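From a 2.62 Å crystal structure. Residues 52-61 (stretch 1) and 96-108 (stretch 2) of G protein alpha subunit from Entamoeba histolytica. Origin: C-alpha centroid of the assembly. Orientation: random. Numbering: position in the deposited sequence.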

# COMPACT_ATOMS: atom_id res chain seq x y z
N CYS A 52 8.17 15.58 -1.02
CA CYS A 52 7.21 15.32 -2.10
C CYS A 52 6.97 16.53 -2.98
O CYS A 52 6.70 16.39 -4.17
CB CYS A 52 5.85 14.88 -1.55
SG CYS A 52 5.72 13.17 -0.95
N MSE A 53 7.05 17.73 -2.40
CA MSE A 53 6.81 18.96 -3.15
C MSE A 53 8.06 19.42 -3.89
O MSE A 53 7.96 19.93 -5.00
CB MSE A 53 6.24 20.08 -2.27
CG MSE A 53 5.92 21.38 -3.06
SE MSE A 53 4.60 21.23 -4.55
CE MSE A 53 2.92 21.02 -3.57
N ARG A 54 9.23 19.23 -3.28
CA ARG A 54 10.49 19.43 -4.00
C ARG A 54 10.49 18.57 -5.26
O ARG A 54 10.83 19.06 -6.33
CB ARG A 54 11.70 19.06 -3.13
CG ARG A 54 11.99 20.04 -2.01
CD ARG A 54 13.14 19.59 -1.13
NE ARG A 54 13.42 20.60 -0.10
CZ ARG A 54 14.25 20.43 0.93
NH1 ARG A 54 14.89 19.28 1.11
NH2 ARG A 54 14.42 21.42 1.80
N THR A 55 10.08 17.31 -5.12
CA THR A 55 9.96 16.38 -6.24
C THR A 55 9.16 16.97 -7.40
O THR A 55 9.60 16.92 -8.55
CB THR A 55 9.28 15.05 -5.80
OG1 THR A 55 10.07 14.40 -4.81
CG2 THR A 55 9.05 14.09 -6.99
N LEU A 56 7.97 17.49 -7.11
CA LEU A 56 7.12 18.08 -8.15
C LEU A 56 7.76 19.32 -8.77
O LEU A 56 7.73 19.48 -10.00
CB LEU A 56 5.70 18.40 -7.62
CG LEU A 56 4.68 17.26 -7.49
CD1 LEU A 56 3.45 17.62 -6.62
CD2 LEU A 56 4.24 16.81 -8.86
N ILE A 57 8.33 20.19 -7.95
CA ILE A 57 9.05 21.36 -8.49
C ILE A 57 10.16 20.94 -9.46
O ILE A 57 10.23 21.45 -10.59
CB ILE A 57 9.66 22.24 -7.38
CG1 ILE A 57 8.58 22.76 -6.44
CG2 ILE A 57 10.42 23.39 -7.99
CD1 ILE A 57 9.11 23.57 -5.25
N GLU A 58 11.02 20.02 -9.02
CA GLU A 58 12.07 19.46 -9.87
C GLU A 58 11.50 18.82 -11.15
O GLU A 58 11.95 19.11 -12.26
CB GLU A 58 12.92 18.45 -9.10
CG GLU A 58 13.80 17.56 -9.96
CD GLU A 58 14.49 16.46 -9.17
OE1 GLU A 58 15.02 15.51 -9.79
OE2 GLU A 58 14.49 16.54 -7.92
N GLN A 59 10.52 17.95 -11.01
CA GLN A 59 9.84 17.37 -12.17
C GLN A 59 9.18 18.41 -13.09
O GLN A 59 9.13 18.23 -14.30
CB GLN A 59 8.83 16.29 -11.74
CG GLN A 59 9.46 15.02 -11.15
CD GLN A 59 10.50 14.38 -12.08
OE1 GLN A 59 10.27 14.22 -13.28
NE2 GLN A 59 11.65 14.02 -11.51
N SER A 60 8.67 19.52 -12.55
CA SER A 60 8.05 20.49 -13.45
C SER A 60 9.09 21.11 -14.39
O SER A 60 8.74 21.60 -15.46
CB SER A 60 7.31 21.59 -12.69
OG SER A 60 8.21 22.52 -12.14
N ALA A 61 10.35 21.09 -13.98
CA ALA A 61 11.45 21.63 -14.78
C ALA A 61 11.84 20.62 -15.86
O ALA A 61 11.94 20.95 -17.04
CB ALA A 61 12.66 21.94 -13.90
N ALA A 96 -0.18 27.52 -2.37
CA ALA A 96 -0.02 28.18 -3.67
C ALA A 96 0.59 27.23 -4.70
O ALA A 96 0.10 27.12 -5.82
CB ALA A 96 0.84 29.44 -3.53
N LEU A 97 1.66 26.55 -4.32
CA LEU A 97 2.29 25.59 -5.21
C LEU A 97 1.30 24.54 -5.72
O LEU A 97 1.20 24.30 -6.92
CB LEU A 97 3.49 24.92 -4.54
CG LEU A 97 4.77 25.75 -4.46
CD1 LEU A 97 5.78 25.15 -3.47
CD2 LEU A 97 5.39 25.93 -5.85
N TRP A 98 0.55 23.94 -4.80
CA TRP A 98 -0.36 22.86 -5.15
C TRP A 98 -1.49 23.37 -6.05
O TRP A 98 -2.09 22.61 -6.80
CB TRP A 98 -0.90 22.20 -3.88
CG TRP A 98 -1.83 21.04 -4.07
CD1 TRP A 98 -3.07 20.90 -3.51
CD2 TRP A 98 -1.60 19.86 -4.84
NE1 TRP A 98 -3.64 19.70 -3.91
CE2 TRP A 98 -2.75 19.05 -4.72
CE3 TRP A 98 -0.53 19.41 -5.62
CZ2 TRP A 98 -2.85 17.80 -5.35
CZ3 TRP A 98 -0.65 18.18 -6.25
CH2 TRP A 98 -1.80 17.39 -6.11
N ALA A 99 -1.77 24.66 -5.99
CA ALA A 99 -2.81 25.27 -6.83
C ALA A 99 -2.25 25.86 -8.14
O ALA A 99 -2.99 26.29 -9.01
CB ALA A 99 -3.58 26.31 -6.06
N ASP A 100 -0.93 25.85 -8.27
CA ASP A 100 -0.28 26.41 -9.44
C ASP A 100 -0.47 25.51 -10.66
O ASP A 100 -0.36 24.29 -10.55
CB ASP A 100 1.20 26.63 -9.15
CG ASP A 100 1.94 27.19 -10.32
OD1 ASP A 100 1.75 28.41 -10.60
OD2 ASP A 100 2.70 26.42 -10.97
N GLU A 101 -0.74 26.11 -11.81
CA GLU A 101 -1.03 25.36 -13.03
C GLU A 101 0.07 24.38 -13.43
O GLU A 101 -0.21 23.26 -13.83
CB GLU A 101 -1.30 26.33 -14.17
CG GLU A 101 -2.19 27.50 -13.76
CD GLU A 101 -2.69 28.35 -14.93
OE1 GLU A 101 -2.00 28.40 -15.99
OE2 GLU A 101 -3.77 28.96 -14.79
N GLY A 102 1.33 24.79 -13.29
CA GLY A 102 2.44 23.98 -13.75
C GLY A 102 2.70 22.76 -12.89
O GLY A 102 3.10 21.70 -13.39
N ILE A 103 2.49 22.92 -11.59
CA ILE A 103 2.63 21.85 -10.63
C ILE A 103 1.52 20.81 -10.85
O ILE A 103 1.75 19.59 -10.89
CB ILE A 103 2.60 22.42 -9.20
CG1 ILE A 103 3.87 23.22 -8.95
CG2 ILE A 103 2.52 21.32 -8.15
CD1 ILE A 103 5.13 22.33 -8.82
N GLN A 104 0.30 21.30 -11.03
CA GLN A 104 -0.83 20.43 -11.30
C GLN A 104 -0.60 19.60 -12.58
O GLN A 104 -0.81 18.39 -12.59
CB GLN A 104 -2.11 21.26 -11.38
CG GLN A 104 -3.35 20.51 -10.93
CD GLN A 104 -3.21 19.90 -9.55
OE1 GLN A 104 -2.53 20.45 -8.68
NE2 GLN A 104 -3.85 18.76 -9.34
N ALA A 105 -0.14 20.25 -13.64
CA ALA A 105 0.23 19.56 -14.88
C ALA A 105 1.30 18.48 -14.66
O ALA A 105 1.28 17.40 -15.29
CB ALA A 105 0.70 20.57 -15.93
N THR A 106 2.25 18.77 -13.77
CA THR A 106 3.34 17.87 -13.48
C THR A 106 2.83 16.69 -12.65
O THR A 106 3.28 15.55 -12.82
CB THR A 106 4.45 18.60 -12.70
OG1 THR A 106 4.99 19.64 -13.51
CG2 THR A 106 5.55 17.63 -12.28
N TYR A 107 1.88 16.98 -11.76
CA TYR A 107 1.29 15.94 -10.93
C TYR A 107 0.55 14.92 -11.79
O TYR A 107 0.62 13.72 -11.53
CB TYR A 107 0.36 16.54 -9.87
CG TYR A 107 -0.41 15.51 -9.07
CD1 TYR A 107 0.15 14.90 -7.96
CD2 TYR A 107 -1.72 15.16 -9.42
CE1 TYR A 107 -0.55 13.96 -7.22
CE2 TYR A 107 -2.43 14.23 -8.70
CZ TYR A 107 -1.85 13.63 -7.60
OH TYR A 107 -2.56 12.70 -6.87
N GLU A 108 -0.14 15.40 -12.83
CA GLU A 108 -0.85 14.52 -13.76
C GLU A 108 0.07 13.63 -14.59
O GLU A 108 -0.36 12.62 -15.14
CB GLU A 108 -1.77 15.34 -14.67
CG GLU A 108 -2.81 16.16 -13.92
CD GLU A 108 -3.58 15.34 -12.89
OE1 GLU A 108 -4.14 15.93 -11.93
OE2 GLU A 108 -3.63 14.10 -13.03

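Residues 52-61 form one unbroken helical segment, held by i to i+4 bonds such as I57 N to M53 O (3.0 Å) and S60 N to L56 O (2.7 Å). The second stretch is interrupted: one helix includes 96-99, D100 is a turn residue with phi/psi of -74/138°, and a new helix starts at E101. D100 caps that helix, its OD2 accepting from G102 N at 3.1 Å with an N-H...acceptor angle of 136°. The axes of helices 52-61 and 101-108 cross almost perpendicularly, at 92°, and approach to 9.0 Å. The backbones come much closer locally, with S60 CA 5.4 Å from T106 CA, whereas M53 CA and L97 CA lie 8.3 Å apart.

That narrow end is lined by small groups. S60 CB lies 3.1 Å from T106 OG1, yet both hydroxyls bond within their own helices: S60 OG donates to I57 O (2.8 Å) and T106 OG1 to G102 O (2.8 Å). No hydrogen bond crosses between the stretches, so the contact rests on packing. T106 CG2 also reaches Q59 CB at 3.6 Å.

L56 is the central knob, seated among W98, I103, T106 and Y107. Its CD2 is 3.7 Å from Y107 CA and 3.8 Å from T106 CG2, while its CD1 lies 4.1 Å from I103 CG2 and 4.2 Å from W98 CZ3. CD1 also lies obliquely beside the Y107 ring, so Y107 is met by both methyls.

At the wider end, longer side chains span the gap. The CA-to-CB bond of selenomethionine M53 points sideways, but its end comes nearer: CG meets L97 CD1 at 3.8 Å, SE meets I103 CG2 at 4.2 Å, and CE lies 4.0 Å from W98 CB. The CA-to-CB bond of I57 points away, yet its CD1 comes within 4.1 Å of L97 CD1 and its CG1 within 4.2 Å of I103 CD1.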